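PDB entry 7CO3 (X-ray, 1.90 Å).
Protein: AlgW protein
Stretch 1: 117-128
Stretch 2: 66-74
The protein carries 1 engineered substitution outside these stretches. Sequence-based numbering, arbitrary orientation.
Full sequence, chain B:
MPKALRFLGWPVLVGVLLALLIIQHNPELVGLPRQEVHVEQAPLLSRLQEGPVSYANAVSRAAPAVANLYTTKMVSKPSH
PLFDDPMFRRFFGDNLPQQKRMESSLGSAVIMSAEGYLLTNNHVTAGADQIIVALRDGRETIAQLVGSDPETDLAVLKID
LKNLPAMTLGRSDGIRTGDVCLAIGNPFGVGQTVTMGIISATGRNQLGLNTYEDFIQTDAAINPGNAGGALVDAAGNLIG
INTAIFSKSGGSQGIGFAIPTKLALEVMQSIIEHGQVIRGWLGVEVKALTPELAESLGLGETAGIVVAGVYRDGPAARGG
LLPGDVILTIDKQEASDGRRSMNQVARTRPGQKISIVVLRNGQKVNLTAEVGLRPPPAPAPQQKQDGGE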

# COMPACT_ATOMS: atom_id res chain seq x y z
N TYR B 117 -3.37 -1.85 32.56
CA TYR B 117 -4.53 -2.17 31.74
C TYR B 117 -4.21 -1.97 30.25
O TYR B 117 -3.54 -1.01 29.86
CB TYR B 117 -5.73 -1.31 32.14
CG TYR B 117 -6.27 -1.66 33.52
CD1 TYR B 117 -6.79 -2.92 33.78
CD2 TYR B 117 -6.25 -0.73 34.56
CE1 TYR B 117 -7.29 -3.25 35.04
CE2 TYR B 117 -6.77 -1.05 35.83
CZ TYR B 117 -7.27 -2.31 36.06
OH TYR B 117 -7.76 -2.66 37.30
N LEU B 118 -4.71 -2.88 29.42
CA LEU B 118 -4.40 -2.89 28.00
C LEU B 118 -5.68 -3.08 27.25
O LEU B 118 -6.54 -3.86 27.69
CB LEU B 118 -3.39 -4.00 27.61
CG LEU B 118 -1.94 -3.79 28.07
CD1 LEU B 118 -1.70 -4.52 29.36
CD2 LEU B 118 -0.90 -4.26 27.04
N LEU B 119 -5.81 -2.36 26.14
CA LEU B 119 -6.87 -2.58 25.17
C LEU B 119 -6.36 -3.42 23.99
O LEU B 119 -5.21 -3.27 23.54
CB LEU B 119 -7.38 -1.23 24.68
CG LEU B 119 -8.69 -0.67 25.26
CD1 LEU B 119 -8.89 0.74 24.79
CD2 LEU B 119 -9.90 -1.55 24.93
N THR B 120 -7.22 -4.30 23.48
CA THR B 120 -6.99 -5.07 22.26
C THR B 120 -8.35 -5.42 21.67
O THR B 120 -9.39 -5.01 22.22
CB THR B 120 -6.14 -6.33 22.54
OG1 THR B 120 -5.98 -7.06 21.32
CG2 THR B 120 -6.85 -7.26 23.58
N ASN B 121 -8.38 -6.17 20.56
CA ASN B 121 -9.66 -6.60 19.99
C ASN B 121 -10.20 -7.87 20.66
O ASN B 121 -9.44 -8.75 21.07
CB ASN B 121 -9.58 -6.91 18.49
CG ASN B 121 -9.39 -5.67 17.62
OD1 ASN B 121 -8.58 -5.69 16.69
ND2 ASN B 121 -10.12 -4.60 17.91
N ASN B 122 -11.54 -7.98 20.70
CA ASN B 122 -12.15 -9.21 21.20
C ASN B 122 -11.70 -10.42 20.40
O ASN B 122 -11.34 -11.45 20.97
CB ASN B 122 -13.68 -9.13 21.18
CG ASN B 122 -14.31 -10.39 21.75
OD1 ASN B 122 -13.85 -10.90 22.78
ND2 ASN B 122 -15.32 -10.91 21.07
N HIS B 123 -11.70 -10.31 19.06
CA HIS B 123 -11.37 -11.48 18.26
C HIS B 123 -9.95 -11.95 18.46
O HIS B 123 -9.63 -13.07 18.06
CB HIS B 123 -11.64 -11.26 16.78
CG HIS B 123 -10.73 -10.25 16.13
ND1 HIS B 123 -9.58 -10.61 15.46
CD2 HIS B 123 -10.88 -8.91 15.93
CE1 HIS B 123 -9.03 -9.53 14.92
NE2 HIS B 123 -9.80 -8.49 15.19
N VAL B 124 -9.07 -11.14 19.06
CA VAL B 124 -7.70 -11.60 19.26
C VAL B 124 -7.61 -12.53 20.46
O VAL B 124 -6.87 -13.52 20.44
CB VAL B 124 -6.75 -10.39 19.42
CG1 VAL B 124 -5.40 -10.81 20.00
CG2 VAL B 124 -6.54 -9.69 18.10
N THR B 125 -8.34 -12.22 21.54
CA THR B 125 -8.20 -12.91 22.81
C THR B 125 -9.37 -13.83 23.13
O THR B 125 -9.29 -14.59 24.10
CB THR B 125 -8.06 -11.90 23.96
OG1 THR B 125 -8.98 -10.82 23.77
CG2 THR B 125 -6.65 -11.36 24.03
N ALA B 126 -10.45 -13.76 22.36
CA ALA B 126 -11.66 -14.52 22.61
C ALA B 126 -11.37 -16.02 22.72
O ALA B 126 -10.83 -16.63 21.80
CB ALA B 126 -12.66 -14.26 21.51
N GLY B 127 -11.72 -16.62 23.87
CA GLY B 127 -11.50 -18.03 24.07
C GLY B 127 -10.07 -18.43 24.28
O GLY B 127 -9.75 -19.62 24.27
N ALA B 128 -9.17 -17.48 24.46
CA ALA B 128 -7.79 -17.88 24.63
C ALA B 128 -7.62 -18.51 26.01
O ALA B 128 -8.29 -18.14 26.97
CB ALA B 128 -6.86 -16.69 24.45
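Stretch 2 (66-74) VANLYTTKM

Stretch 2 lies along stretch 1 as an extended strand that begins at V66, and meets its partner largely through side chains, without backbone hydrogen bonds between the two. The two chains run in the same general sense: A67 lies nearest L118 at the beginning of the contact, and K73 nearest A128 at its end. They also converge. The CA atoms of L118 and A67 are 9.0 Å apart, whereas those of A128 and K73 are separated by only 4.6 Å. No direct hydrogen bond joins the two stretches, and together they bury 420 Å².

The alternation of the strand decides which side chains face stretch 1. A67, L69, T71 and K73 direct their CA-to-CB bonds toward stretch 1, while those of V66, Y70 and T72 point away. N68 is out of reach; its ND2 instead donates a weak hydrogen bond of 3.4 Å to Y70 OH, on the side of the strand remote from stretch 1.

At the wide end, the small side chain of A67 is reached by L118, whose CD2 lies 4.4 Å from A67 CB. L118 has chi1 in the m well, but its chi2 of 96° falls between wells. The next inward residue, L69, fills the space where the strand of stretch 1 gives way to its short helix. Its m,t rotamer extends CD1 toward three residues: this methyl lies 3.5 Å from T120 OG1, 3.8 Å from V124 CG1 and 4.1 Å from T125 CG2. The t rotamer of V124 places CG1 against the leucine, although its CA-to-CB bond runs sideways. One leucine branch thus touches both the last strand residue and the helix, and L69 is the residue with the largest area covered by the other stretch.

T71 adopts chi1 of 65° (p), which brings its OG1 within 3.5 Å of V124 O. The link between these two atoms is made by a water, which lies 2.5 Å from T71 OG1 and donates a 2.8 Å hydrogen bond to V124 O. The methyl side of the same residue faces apolar atoms: T71 CG2 is 4.3 Å from T125 CG2, and T71 CB is 3.9 Å from A128 CB.

At the end of the helix, a type II turn from T125 to A128, closed by a 2.9 Å bond from A128 N to T125 O, carries stretch 1 to the narrow end of the contact. G127 occupies the turn with a phi of 73°; the positive phi by itself favours glycine, and with K73 as modelled a CB would also fall 2.6 Å from K73 NZ. The aliphatic part of K73 runs over this turn in a t,t,t,m conformation, with CG 3.1 Å from G127 O and CE 3.4 Å from A126 O. K73 is poorly ordered, so this path is less certain than the packing around L69. Beside it the backbones draw close, A128 C lying 3.7 Å from T72 O.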

# COMPACT_ATOMS: atom_id res chain seq x y z
N VAL B 66 2.92 0.12 22.92
CA VAL B 66 2.24 -0.87 22.09
C VAL B 66 2.97 -2.19 22.26
O VAL B 66 4.20 -2.24 22.14
CB VAL B 66 2.20 -0.43 20.61
CG1 VAL B 66 1.38 -1.44 19.74
CG2 VAL B 66 1.65 0.99 20.54
N ALA B 67 2.23 -3.25 22.56
CA ALA B 67 2.80 -4.56 22.86
C ALA B 67 2.37 -5.57 21.81
O ALA B 67 1.36 -5.37 21.12
CB ALA B 67 2.37 -5.06 24.25
N ASN B 68 3.12 -6.68 21.73
CA ASN B 68 2.70 -7.87 21.00
C ASN B 68 1.91 -8.82 21.90
O ASN B 68 2.23 -9.03 23.08
CB ASN B 68 3.92 -8.59 20.42
CG ASN B 68 4.71 -7.71 19.44
OD1 ASN B 68 4.18 -6.76 18.90
ND2 ASN B 68 5.97 -8.04 19.24
N LEU B 69 0.89 -9.45 21.32
CA LEU B 69 0.07 -10.45 21.97
C LEU B 69 0.29 -11.79 21.27
O LEU B 69 0.23 -11.86 20.04
CB LEU B 69 -1.42 -10.10 21.93
CG LEU B 69 -2.03 -8.97 22.79
CD1 LEU B 69 -3.54 -9.07 22.77
CD2 LEU B 69 -1.52 -8.95 24.27
N TYR B 70 0.52 -12.84 22.08
CA TYR B 70 0.63 -14.23 21.64
C TYR B 70 -0.34 -15.04 22.48
O TYR B 70 -0.17 -15.12 23.69
CB TYR B 70 2.05 -14.78 21.81
CG TYR B 70 3.10 -13.91 21.20
CD1 TYR B 70 3.25 -13.85 19.81
CD2 TYR B 70 3.92 -13.13 21.98
CE1 TYR B 70 4.20 -13.04 19.23
CE2 TYR B 70 4.87 -12.31 21.42
CZ TYR B 70 5.01 -12.26 20.05
OH TYR B 70 5.95 -11.46 19.50
N THR B 71 -1.35 -15.62 21.82
CA THR B 71 -2.45 -16.30 22.48
C THR B 71 -2.48 -17.77 22.04
O THR B 71 -2.22 -18.09 20.88
CB THR B 71 -3.81 -15.62 22.20
OG1 THR B 71 -4.15 -15.71 20.80
CG2 THR B 71 -3.76 -14.16 22.59
N THR B 72 -2.76 -18.65 23.00
CA THR B 72 -2.95 -20.07 22.71
C THR B 72 -4.35 -20.47 23.12
O THR B 72 -4.84 -20.05 24.17
CB THR B 72 -1.89 -20.94 23.39
OG1 THR B 72 -1.72 -20.50 24.74
CG2 THR B 72 -0.57 -20.81 22.68
N LYS B 73 -4.99 -21.27 22.26
CA LYS B 73 -6.41 -21.59 22.30
C LYS B 73 -6.58 -23.00 21.73
O LYS B 73 -5.64 -23.57 21.17
CB LYS B 73 -7.23 -20.58 21.49
CG LYS B 73 -8.74 -20.72 21.60
CD LYS B 73 -9.46 -20.20 20.37
CE LYS B 73 -10.90 -19.80 20.71
NZ LYS B 73 -11.69 -20.91 21.32
N MET B 74 -7.77 -23.56 21.87
CA MET B 74 -8.06 -24.85 21.23
C MET B 74 -9.02 -24.70 20.06
O MET B 74 -10.02 -23.98 20.15
CB MET B 74 -8.62 -25.85 22.26
CG MET B 74 -7.56 -26.38 23.22
SD MET B 74 -6.46 -27.59 22.45
CE MET B 74 -7.63 -28.57 21.51
O HOH W 1 -4.90 -14.47 18.72